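Local coordinates for fusolin (Unidentified entomopoxvirus, PDB 4OW5), which probably binds chitin as a lytic polysaccharide monooxygenase-like metalloprotein, and forms the crystalline viral spindles that enhance entomopoxvirus virulence, at residues E68-A73 and E223-C228; P146-I151 and Y212-R217; F158-D163 and Q206-L211. All coordinates share one frame; numbering follows the deposited sequence.

Contact 1. Residues E68-A73 and E223-C228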
loop_
_atom_site.group_PDB
_atom_site.type_symbol
_atom_site.label_atom_id
_atom_site.label_comp_id
_atom_site.label_asym_id
_atom_site.label_seq_id
_atom_site.Cartn_x
_atom_site.Cartn_y
_atom_site.Cartn_z
ATOM N N GLU A 68 -18.722 24.365 -5.355
ATOM C CA GLU A 68 -18.622 25.048 -6.641
ATOM C C GLU A 68 -17.288 24.728 -7.343
ATOM O O GLU A 68 -16.619 25.603 -7.885
ATOM C CB GLU A 68 -18.829 26.568 -6.474
ATOM C CG GLU A 68 -19.244 27.252 -7.765
ATOM C CD GLU A 68 -19.587 28.721 -7.600
ATOM O OE1 GLU A 68 -20.794 29.056 -7.615
ATOM O OE2 GLU A 68 -18.657 29.529 -7.389
ATOM N N TYR A 69 -16.953 23.440 -7.408
ATOM C CA TYR A 69 -15.797 22.983 -8.164
ATOM C C TYR A 69 -16.352 22.692 -9.524
ATOM O O TYR A 69 -16.703 21.551 -9.846
ATOM C CB TYR A 69 -15.102 21.786 -7.502
ATOM C CG TYR A 69 -14.060 22.206 -6.500
ATOM C CD1 TYR A 69 -14.389 23.006 -5.419
ATOM C CD2 TYR A 69 -12.743 21.769 -6.611
ATOM C CE1 TYR A 69 -13.417 23.459 -4.536
ATOM C CE2 TYR A 69 -11.782 22.134 -5.683
ATOM C CZ TYR A 69 -12.107 23.020 -4.669
ATOM O OH TYR A 69 -11.157 23.417 -3.763
ATOM N N ALA A 70 -16.585 23.785 -10.260
ATOM C CA ALA A 70 -17.326 23.778 -11.503
ATOM C C ALA A 70 -16.641 24.461 -12.648
ATOM O O ALA A 70 -15.774 25.320 -12.464
ATOM C CB ALA A 70 -18.663 24.478 -11.266
ATOM N N ALA A 71 -17.110 24.097 -13.850
ATOM C CA ALA A 71 -16.678 24.640 -15.136
ATOM C C ALA A 71 -17.875 24.703 -16.072
ATOM O O ALA A 71 -18.759 23.835 -16.031
ATOM C CB ALA A 71 -15.581 23.784 -15.736
ATOM N N LEU A 72 -17.920 25.734 -16.898
ATOM C CA LEU A 72 -19.039 25.952 -17.828
ATOM C C LEU A 72 -18.660 25.412 -19.179
ATOM O O LEU A 72 -17.715 25.897 -19.785
ATOM C CB LEU A 72 -19.389 27.455 -17.921
ATOM C CG LEU A 72 -19.641 28.147 -16.585
ATOM C CD1 LEU A 72 -19.904 29.628 -16.791
ATOM C CD2 LEU A 72 -20.773 27.475 -15.809
ATOM N N ALA A 73 -19.399 24.422 -19.657
ATOM C CA ALA A 73 -19.154 23.823 -20.952
ATOM C C ALA A 73 -19.927 24.509 -22.064
ATOM O O ALA A 73 -19.595 24.297 -23.229
ATOM C CB ALA A 73 -19.516 22.355 -20.916
ATOM N N GLU A 223 -23.247 24.104 -17.028
ATOM C CA GLU A 223 -22.432 24.033 -15.835
ATOM C C GLU A 223 -22.256 22.566 -15.415
ATOM O O GLU A 223 -23.199 21.777 -15.406
ATOM C CB GLU A 223 -23.101 24.826 -14.715
ATOM C CG GLU A 223 -22.267 24.945 -13.450
ATOM C CD GLU A 223 -23.044 25.543 -12.300
ATOM O OE1 GLU A 223 -24.243 25.206 -12.156
ATOM O OE2 GLU A 223 -22.439 26.301 -11.509
ATOM N N GLY A 224 -21.036 22.213 -15.120
ATOM C CA GLY A 224 -20.686 20.895 -14.617
ATOM C C GLY A 224 -19.821 21.014 -13.379
ATOM O O GLY A 224 -18.991 21.920 -13.283
ATOM N N PHE A 225 -20.011 20.089 -12.444
ATOM C CA PHE A 225 -19.257 19.989 -11.206
ATOM C C PHE A 225 -18.323 18.767 -11.318
ATOM O O PHE A 225 -18.743 17.680 -11.747
ATOM C CB PHE A 225 -20.170 19.894 -9.995
ATOM C CG PHE A 225 -21.098 21.071 -9.907
ATOM C CD1 PHE A 225 -22.259 21.113 -10.658
ATOM C CD2 PHE A 225 -20.778 22.173 -9.126
ATOM C CE1 PHE A 225 -23.070 22.250 -10.652
ATOM C CE2 PHE A 225 -21.546 23.324 -9.181
ATOM C CZ PHE A 225 -22.675 23.367 -9.958
ATOM N N TYR A 226 -17.070 18.972 -10.989
ATOM C CA TYR A 226 -16.022 17.969 -11.090
ATOM C C TYR A 226 -15.322 17.805 -9.746
ATOM O O TYR A 226 -14.791 18.777 -9.210
ATOM C CB TYR A 226 -15.017 18.366 -12.166
ATOM C CG TYR A 226 -15.621 18.585 -13.542
ATOM C CD1 TYR A 226 -15.495 17.630 -14.542
ATOM C CD2 TYR A 226 -16.298 19.760 -13.847
ATOM C CE1 TYR A 226 -16.029 17.839 -15.817
ATOM C CE2 TYR A 226 -16.839 19.981 -15.118
ATOM C CZ TYR A 226 -16.728 19.001 -16.091
ATOM O OH TYR A 226 -17.364 19.179 -17.288
ATOM N N ASN A 227 -15.304 16.597 -9.200
ATOM C CA ASN A 227 -14.645 16.325 -7.910
ATOM C C ASN A 227 -13.797 15.070 -7.941
ATOM O O ASN A 227 -14.255 14.029 -8.427
ATOM C CB ASN A 227 -15.677 16.102 -6.805
ATOM C CG ASN A 227 -16.500 17.245 -6.289
ATOM O OD1 ASN A 227 -17.177 17.054 -5.303
ATOM N ND2 ASN A 227 -16.400 18.456 -6.790
ATOM N N CYS A 228 -12.609 15.145 -7.306
ATOM C CA CYS A 228 -11.720 14.030 -7.042
ATOM C C CYS A 228 -12.027 13.467 -5.683
ATOM O O CYS A 228 -12.225 14.229 -4.747
ATOM C CB CYS A 228 -10.254 14.472 -7.109
ATOM S SG CYS A 228 -9.722 14.938 -8.762
HETATM O O HOH W 1 -17.964 20.930 -5.882
HETATM O O HOH W 2 -18.949 21.261 -17.645
#

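Contact 2. Residues P146-I151 and Y212-R217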
loop_
_atom_site.group_PDB
_atom_site.type_symbol
_atom_site.label_atom_id
_atom_site.label_comp_id
_atom_site.label_asym_id
_atom_site.label_seq_id
_atom_site.Cartn_x
_atom_site.Cartn_y
_atom_site.Cartn_z
ATOM N N PRO A 146 -32.758 19.009 -15.493
ATOM C CA PRO A 146 -32.169 17.671 -15.708
ATOM C C PRO A 146 -30.623 17.671 -15.579
ATOM O O PRO A 146 -29.952 18.680 -15.777
ATOM C CB PRO A 146 -32.616 17.312 -17.136
ATOM C CG PRO A 146 -32.807 18.623 -17.822
ATOM C CD PRO A 146 -33.226 19.610 -16.755
ATOM N N SER A 147 -30.080 16.516 -15.288
ATOM C CA SER A 147 -28.645 16.357 -15.151
ATOM C C SER A 147 -28.258 14.912 -15.307
ATOM O O SER A 147 -29.122 14.020 -15.392
ATOM C CB SER A 147 -28.199 16.874 -13.790
ATOM O OG SER A 147 -28.736 16.060 -12.757
ATOM N N PHE A 148 -26.960 14.675 -15.390
ATOM C CA PHE A 148 -26.417 13.320 -15.472
ATOM C C PHE A 148 -25.046 13.286 -14.801
ATOM O O PHE A 148 -24.420 14.326 -14.565
ATOM C CB PHE A 148 -26.323 12.832 -16.932
ATOM C CG PHE A 148 -25.289 13.496 -17.809
ATOM C CD1 PHE A 148 -25.607 14.614 -18.557
ATOM C CD2 PHE A 148 -24.005 12.969 -17.929
ATOM C CE1 PHE A 148 -24.664 15.196 -19.405
ATOM C CE2 PHE A 148 -23.054 13.594 -18.731
ATOM C CZ PHE A 148 -23.418 14.655 -19.524
ATOM N N PHE A 149 -24.583 12.085 -14.527
ATOM C CA PHE A 149 -23.277 11.881 -13.899
ATOM C C PHE A 149 -22.389 11.032 -14.739
ATOM O O PHE A 149 -22.860 10.201 -15.515
ATOM C CB PHE A 149 -23.425 11.171 -12.545
ATOM C CG PHE A 149 -23.943 12.029 -11.429
ATOM C CD1 PHE A 149 -25.299 12.296 -11.306
ATOM C CD2 PHE A 149 -23.082 12.528 -10.460
ATOM C CE1 PHE A 149 -25.773 13.091 -10.274
ATOM C CE2 PHE A 149 -23.558 13.312 -9.426
ATOM C CZ PHE A 149 -24.892 13.626 -9.363
ATOM N N GLU A 150 -21.095 11.230 -14.561
ATOM C CA GLU A 150 -20.060 10.362 -15.089
ATOM C C GLU A 150 -19.120 10.098 -13.969
ATOM O O GLU A 150 -18.815 11.022 -13.221
ATOM C CB GLU A 150 -19.333 10.946 -16.288
ATOM C CG GLU A 150 -20.235 11.178 -17.461
ATOM C CD GLU A 150 -19.527 11.706 -18.683
ATOM O OE1 GLU A 150 -18.607 12.534 -18.511
ATOM O OE2 GLU A 150 -19.921 11.340 -19.812
ATOM N N ILE A 151 -18.712 8.842 -13.791
ATOM C CA ILE A 151 -17.765 8.467 -12.740
ATOM C C ILE A 151 -16.625 7.760 -13.426
ATOM O O ILE A 151 -16.853 6.903 -14.295
ATOM C CB ILE A 151 -18.409 7.614 -11.623
ATOM C CG1 ILE A 151 -19.680 8.291 -11.060
ATOM C CG2 ILE A 151 -17.382 7.281 -10.513
ATOM C CD1 ILE A 151 -20.415 7.452 -9.981
ATOM N N TYR A 212 -13.077 10.019 -9.995
ATOM C CA TYR A 212 -13.408 11.330 -10.534
ATOM C C TYR A 212 -14.892 11.359 -10.895
ATOM O O TYR A 212 -15.357 10.487 -11.607
ATOM C CB TYR A 212 -12.551 11.633 -11.740
ATOM C CG TYR A 212 -12.486 13.092 -12.145
ATOM C CD1 TYR A 212 -12.135 14.080 -11.224
ATOM C CD2 TYR A 212 -12.777 13.488 -13.446
ATOM C CE1 TYR A 212 -12.037 15.409 -11.599
ATOM C CE2 TYR A 212 -12.626 14.808 -13.844
ATOM C CZ TYR A 212 -12.286 15.771 -12.916
ATOM O OH TYR A 212 -12.088 17.049 -13.347
ATOM N N VAL A 213 -15.627 12.306 -10.334
ATOM C CA VAL A 213 -17.079 12.422 -10.532
ATOM C C VAL A 213 -17.388 13.750 -11.199
ATOM O O VAL A 213 -16.993 14.823 -10.707
ATOM C CB VAL A 213 -17.854 12.305 -9.205
ATOM C CG1 VAL A 213 -19.364 12.481 -9.421
ATOM C CG2 VAL A 213 -17.588 10.969 -8.533
ATOM N N ARG A 214 -18.161 13.654 -12.276
ATOM C CA ARG A 214 -18.666 14.760 -13.046
ATOM C C ARG A 214 -20.183 14.800 -12.907
ATOM O O ARG A 214 -20.832 13.802 -13.204
ATOM C CB ARG A 214 -18.299 14.583 -14.511
ATOM C CG ARG A 214 -18.796 15.735 -15.372
ATOM C CD ARG A 214 -18.551 15.433 -16.818
ATOM N NE ARG A 214 -19.047 16.493 -17.690
ATOM C CZ ARG A 214 -19.415 16.329 -18.961
ATOM N NH1 ARG A 214 -19.354 15.129 -19.534
ATOM N NH2 ARG A 214 -19.833 17.363 -19.673
ATOM N N TRP A 215 -20.737 15.909 -12.450
ATOM C CA TRP A 215 -22.187 16.124 -12.341
ATOM C C TRP A 215 -22.503 17.222 -13.333
ATOM O O TRP A 215 -22.095 18.369 -13.141
ATOM C CB TRP A 215 -22.633 16.485 -10.922
ATOM C CG TRP A 215 -24.106 16.786 -10.825
ATOM C CD1 TRP A 215 -25.123 16.181 -11.508
ATOM C CD2 TRP A 215 -24.725 17.731 -9.945
ATOM N NE1 TRP A 215 -26.329 16.714 -11.129
ATOM C CE2 TRP A 215 -26.116 17.669 -10.175
ATOM C CE3 TRP A 215 -24.240 18.628 -8.988
ATOM C CZ2 TRP A 215 -27.029 18.493 -9.496
ATOM C CZ3 TRP A 215 -25.145 19.445 -8.315
ATOM C CH2 TRP A 215 -26.519 19.380 -8.579
ATOM N N GLN A 216 -23.084 16.850 -14.461
ATOM C CA GLN A 216 -23.302 17.761 -15.567
ATOM C C GLN A 216 -24.771 18.121 -15.717
ATOM O O GLN A 216 -25.607 17.247 -15.848
ATOM C CB GLN A 216 -22.799 17.105 -16.857
ATOM C CG GLN A 216 -22.984 17.953 -18.144
ATOM C CD GLN A 216 -22.278 19.275 -18.089
ATOM O OE1 GLN A 216 -21.042 19.343 -17.913
ATOM N NE2 GLN A 216 -23.004 20.362 -18.285
ATOM N N ARG A 217 -25.068 19.418 -15.719
ATOM C CA ARG A 217 -26.409 19.914 -15.979
ATOM C C ARG A 217 -26.710 19.804 -17.471
ATOM O O ARG A 217 -25.894 20.177 -18.310
ATOM C CB ARG A 217 -26.559 21.367 -15.525
ATOM C CG ARG A 217 -26.361 21.551 -14.038
ATOM C CD ARG A 217 -26.662 22.972 -13.607
ATOM N NE ARG A 217 -28.076 23.300 -13.780
ATOM C CZ ARG A 217 -28.615 24.485 -13.530
ATOM N NH1 ARG A 217 -27.865 25.480 -13.076
ATOM N NH2 ARG A 217 -29.918 24.676 -13.698
HETATM O O HOH W 3 -30.014 21.385 -14.748
#

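Contact 3. Residues F158-D163 and Q206-L211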
loop_
_atom_site.group_PDB
_atom_site.type_symbol
_atom_site.label_atom_id
_atom_site.label_comp_id
_atom_site.label_asym_id
_atom_site.label_seq_id
_atom_site.Cartn_x
_atom_site.Cartn_y
_atom_site.Cartn_z
ATOM N N PHE A 158 -1.507 4.829 -11.979
ATOM C CA PHE A 158 -1.592 6.130 -11.328
ATOM C C PHE A 158 -0.946 6.079 -9.947
ATOM O O PHE A 158 -1.219 5.187 -9.140
ATOM C CB PHE A 158 -3.066 6.578 -11.213
ATOM C CG PHE A 158 -3.304 7.832 -10.406
ATOM C CD1 PHE A 158 -3.045 9.083 -10.946
ATOM C CD2 PHE A 158 -3.708 7.758 -9.080
ATOM C CE1 PHE A 158 -3.185 10.239 -10.175
ATOM C CE2 PHE A 158 -3.889 8.913 -8.324
ATOM C CZ PHE A 158 -3.614 10.146 -8.876
ATOM N N ASN A 159 -0.148 7.090 -9.655
ATOM C CA ASN A 159 0.560 7.198 -8.383
ATOM C C ASN A 159 0.192 8.555 -7.770
ATOM O O ASN A 159 0.667 9.584 -8.239
ATOM C CB ASN A 159 2.060 7.039 -8.637
ATOM C CG ASN A 159 2.922 7.109 -7.419
ATOM O OD1 ASN A 159 2.551 7.691 -6.402
ATOM N ND2 ASN A 159 4.145 6.662 -7.540
ATOM N N VAL A 160 -0.661 8.550 -6.737
ATOM C CA VAL A 160 -1.157 9.775 -6.103
ATOM C C VAL A 160 -0.007 10.616 -5.535
ATOM O O VAL A 160 -0.099 11.851 -5.529
ATOM C CB VAL A 160 -2.217 9.468 -5.009
ATOM C CG1 VAL A 160 -1.583 8.872 -3.757
ATOM C CG2 VAL A 160 -3.034 10.710 -4.677
ATOM N N TYR A 161 1.076 9.963 -5.090
ATOM C CA TYR A 161 2.206 10.658 -4.472
ATOM C C TYR A 161 2.953 11.559 -5.440
ATOM O O TYR A 161 3.628 12.475 -4.985
ATOM C CB TYR A 161 3.199 9.648 -3.862
ATOM C CG TYR A 161 2.607 8.817 -2.757
ATOM C CD1 TYR A 161 2.504 9.313 -1.464
ATOM C CD2 TYR A 161 2.134 7.532 -3.003
ATOM C CE1 TYR A 161 1.903 8.571 -0.450
ATOM C CE2 TYR A 161 1.492 6.800 -2.015
ATOM C CZ TYR A 161 1.357 7.332 -0.739
ATOM O OH TYR A 161 0.835 6.586 0.286
ATOM N N THR A 162 2.923 11.253 -6.740
ATOM C CA THR A 162 3.724 12.006 -7.711
ATOM C C THR A 162 2.980 12.560 -8.920
ATOM O O THR A 162 3.553 13.399 -9.621
ATOM C CB THR A 162 4.850 11.088 -8.227
ATOM O OG1 THR A 162 4.274 10.022 -8.997
ATOM C CG2 THR A 162 5.681 10.500 -7.107
ATOM N N ASP A 163 1.755 12.117 -9.202
ATOM C CA ASP A 163 1.085 12.495 -10.435
ATOM C C ASP A 163 -0.065 13.444 -10.270
ATOM O O ASP A 163 -0.854 13.288 -9.339
ATOM C CB ASP A 163 0.459 11.265 -11.086
ATOM C CG ASP A 163 1.374 10.110 -11.379
ATOM O OD1 ASP A 163 2.592 10.356 -11.616
ATOM O OD2 ASP A 163 0.850 8.996 -11.595
ATOM N N GLN A 206 -4.709 -2.336 -6.100
ATOM C CA GLN A 206 -3.753 -2.697 -5.061
ATOM C C GLN A 206 -3.036 -1.461 -4.528
ATOM O O GLN A 206 -2.184 -1.596 -3.687
ATOM C CB GLN A 206 -2.742 -3.710 -5.646
ATOM C CG GLN A 206 -3.420 -4.918 -6.323
ATOM C CD GLN A 206 -4.444 -5.606 -5.438
ATOM O OE1 GLN A 206 -4.208 -5.837 -4.250
ATOM N NE2 GLN A 206 -5.580 -6.012 -5.999
ATOM N N THR A 207 -3.371 -0.270 -5.008
ATOM C CA THR A 207 -2.761 0.994 -4.606
ATOM C C THR A 207 -3.837 2.040 -4.361
ATOM O O THR A 207 -4.979 1.892 -4.816
ATOM C CB THR A 207 -1.840 1.472 -5.736
ATOM O OG1 THR A 207 -2.620 1.532 -6.929
ATOM C CG2 THR A 207 -0.649 0.564 -5.953
ATOM N N GLN A 208 -3.441 3.131 -3.732
ATOM C CA GLN A 208 -4.335 4.245 -3.510
ATOM C C GLN A 208 -4.705 4.834 -4.874
ATOM O O GLN A 208 -3.853 4.936 -5.754
ATOM C CB GLN A 208 -3.693 5.275 -2.591
ATOM C CG GLN A 208 -4.585 6.445 -2.365
ATOM C CD GLN A 208 -4.163 7.339 -1.249
ATOM O OE1 GLN A 208 -3.434 6.951 -0.326
ATOM N NE2 GLN A 208 -4.578 8.569 -1.333
ATOM N N PHE A 209 -5.988 5.090 -5.083
ATOM C CA PHE A 209 -6.496 5.558 -6.360
ATOM C C PHE A 209 -7.435 6.733 -6.184
ATOM O O PHE A 209 -7.753 7.141 -5.067
ATOM C CB PHE A 209 -7.197 4.395 -7.094
ATOM C CG PHE A 209 -8.392 3.807 -6.402
ATOM C CD1 PHE A 209 -8.239 2.847 -5.416
ATOM C CD2 PHE A 209 -9.675 4.199 -6.748
ATOM C CE1 PHE A 209 -9.348 2.243 -4.837
ATOM C CE2 PHE A 209 -10.783 3.655 -6.115
ATOM C CZ PHE A 209 -10.620 2.649 -5.195
ATOM N N VAL A 210 -7.860 7.284 -7.308
ATOM C CA VAL A 210 -8.750 8.424 -7.375
ATOM C C VAL A 210 -9.981 8.031 -8.163
ATOM O O VAL A 210 -9.895 7.334 -9.189
ATOM C CB VAL A 210 -8.038 9.701 -7.986
ATOM C CG1 VAL A 210 -9.046 10.772 -8.439
ATOM C CG2 VAL A 210 -7.045 10.285 -7.014
ATOM N N LEU A 211 -11.131 8.453 -7.646
ATOM C CA LEU A 211 -12.423 8.380 -8.321
ATOM C C LEU A 211 -12.738 9.809 -8.732
ATOM O O LEU A 211 -12.506 10.720 -7.936
ATOM C CB LEU A 211 -13.525 7.780 -7.428
ATOM C CG LEU A 211 -13.305 6.301 -7.080
ATOM C CD1 LEU A 211 -14.260 5.806 -6.058
ATOM C CD2 LEU A 211 -13.389 5.434 -8.303
HETATM O O HOH W 4 -3.424 3.811 -8.137
HETATM O O HOH W 5 -1.231 5.909 -5.704
HETATM O O HOH W 6 -1.171 5.039 -0.224
#

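Contact 1. Residues E68-A73 and E223-C228
A71 and G224 face each other as an antiparallel hydrogen-bonded pair, joined by two backbone bonds: A71 N gives to G224 O and G224 N returns one to A71 O, both 2.9 Å. Before this pair, at the inverse gamma turn centred on Y69, Y226 N donates to Y69 O at 2.8 Å.

Apolar packing occupies both faces of the short pairing. On the face carrying A70, L72, E223 and F225, the small methyl A70 CB sits 3.7 Å from F225 CE2. L72 suits the end of this row because its CD2 branch meets the CB and CG methylenes of E223, CB at 3.7 Å, while the extended glutamate chain carries the carboxylate past A70. On the other face A71 CB meets Y226 CE2 at 4.1 Å; a CB on G224 would crowd Y226 OH, so glycine suits the place.

Two waters and the N227 amide complete the polar contacts. One water links A71 O with Y226 OH, and another accepts from both Y69 N and N227 ND2. The same amide donates to Y226 O from above the carbonyl plane, while N227 OD1 is held by I4 and Q11.

This short edge strand brings E68 to H1 of the zinc or copper site seen for this protein, E68 OE1 bonding to H1 NE2. The first residues of strand 223-234 lie between strands 70-72 and 209-217. Helix 80-87 packs on A71 and Y226, and the C93 disulfide ties C228 down.

Contact 2. Residues P146-I151 and Y212-R217
E150 OE1 is gripped by two groups: R214 NH1 from the facing strand, in a salt bridge of 2.9 Å, and the hydroxyl of Y152. The arginine N-H points at the oxygen within the guanidinium plane, yet the acid is met from above its own plane, the two flat groups being turned 62° apart. An arginine fits because its chain runs fully extended from CG to NE, lying alongside E150. Its other terminal nitrogen, NH2, reaches Q216 OE1 at 2.9 Å and also Y77 O; these partners probably help keep the buried pair charged.

Q216 also serves its neighbour F148. With CG of the phenylalanine placed between its backbone N and carbonyl carbon (chi1 70°), the ring swings over the glutamine, whose CB forms a CH-pi contact 3.8 Å from the ring centroid.

The opposite face, carrying S147, F149, V213 and W215, is mostly apolar. The F149 ring lies in an offset stack on the five-membered ring of W215, with centroids 4.3 Å apart and planes 11° from parallel. Tryptophan adds a donor to this flat surface: NE1 gives to S147 OG at 3.0 Å, the oxygen lying near the indole plane and also bound to E145. V213 CG1 touches the F149 edge at 3.9 Å. Along the backbone, paired bonds join F148 to Q216 and E150 to R214.

F149 and W215 meet Y196 and F138 of the other sheet. This aromatic layer lies between the sheets of a fibronectin type III-like beta sandwich, the fold of the lytic polysaccharide monooxygenase family; at the strand end R217, bridged from NE to P146 O by a water, touches the metal ligand H144.

Contact 3. Residues F158-D163 and Q206-L211
F158 and V210 cross at an angle: CE2 of the phenylalanine ring lies 3.7 Å from V210 CG2. F158 CG is anti to the backbone N (chi1 173°), and this carries the ring out from the loop to the start of the strand. A branched valine suits the strand here, offering a compact methyl to a large flat partner.

V160 and Q208 form the second crossing. V160 CG1 sits 3.9 Å from Q208 NE2, resting against the amide end of a glutamine that extends straight beyond CG. The length of the glutamine lets it pass the valine and still donate from NE2 to W117 O, while OE1 is linked through a water to Y161 OH.

No direct hydrogen bond joins the two segments; waters do that work. Two waters lie 2.7 and 2.8 Å from Q208 O. The nearer also lies 2.8 Å from F158 O and close to T207 OG1; the other donates to Q208 O and accepts from V160 N. The loop is folded on itself, N159 O taking bonds from both T162 N and D163 N, and N159 N donating to D163 OD2 at 2.9 Å.

Y161 stacks on H235 of the second subunit, and T207 packs against T207 of that subunit. The arrangement is a compact turn in the loop linking strands 147-154 and 170-176, and the 158-161 and 207-210 directions stand about 95° apart. It lies against the start of strand 209-217 of the beta sandwich, beside the second subunit.

Strand 209-217 runs through contacts 2 and 3, and the next strand in the chain, 223-234, supplies one side of contact 1. The centres of contacts 1 and 2 are 9 Å apart: F225 O probably bonds to W215 N (2.8 Å), and the rings of these two residues meet. The centre of contact 3 is about 22 Å from each of the other centres; it touches contact 1 through V210 CG1, 4.1 Å from C228 CB. Contacts 1 and 2 both reach the zinc or copper site of H1 and H144, empty in this model: the E68 side chain is about 3 Å from that of H1, and the R217 side chain about 3 Å from that of H144. Contact 3 is far from it, toward the second subunit.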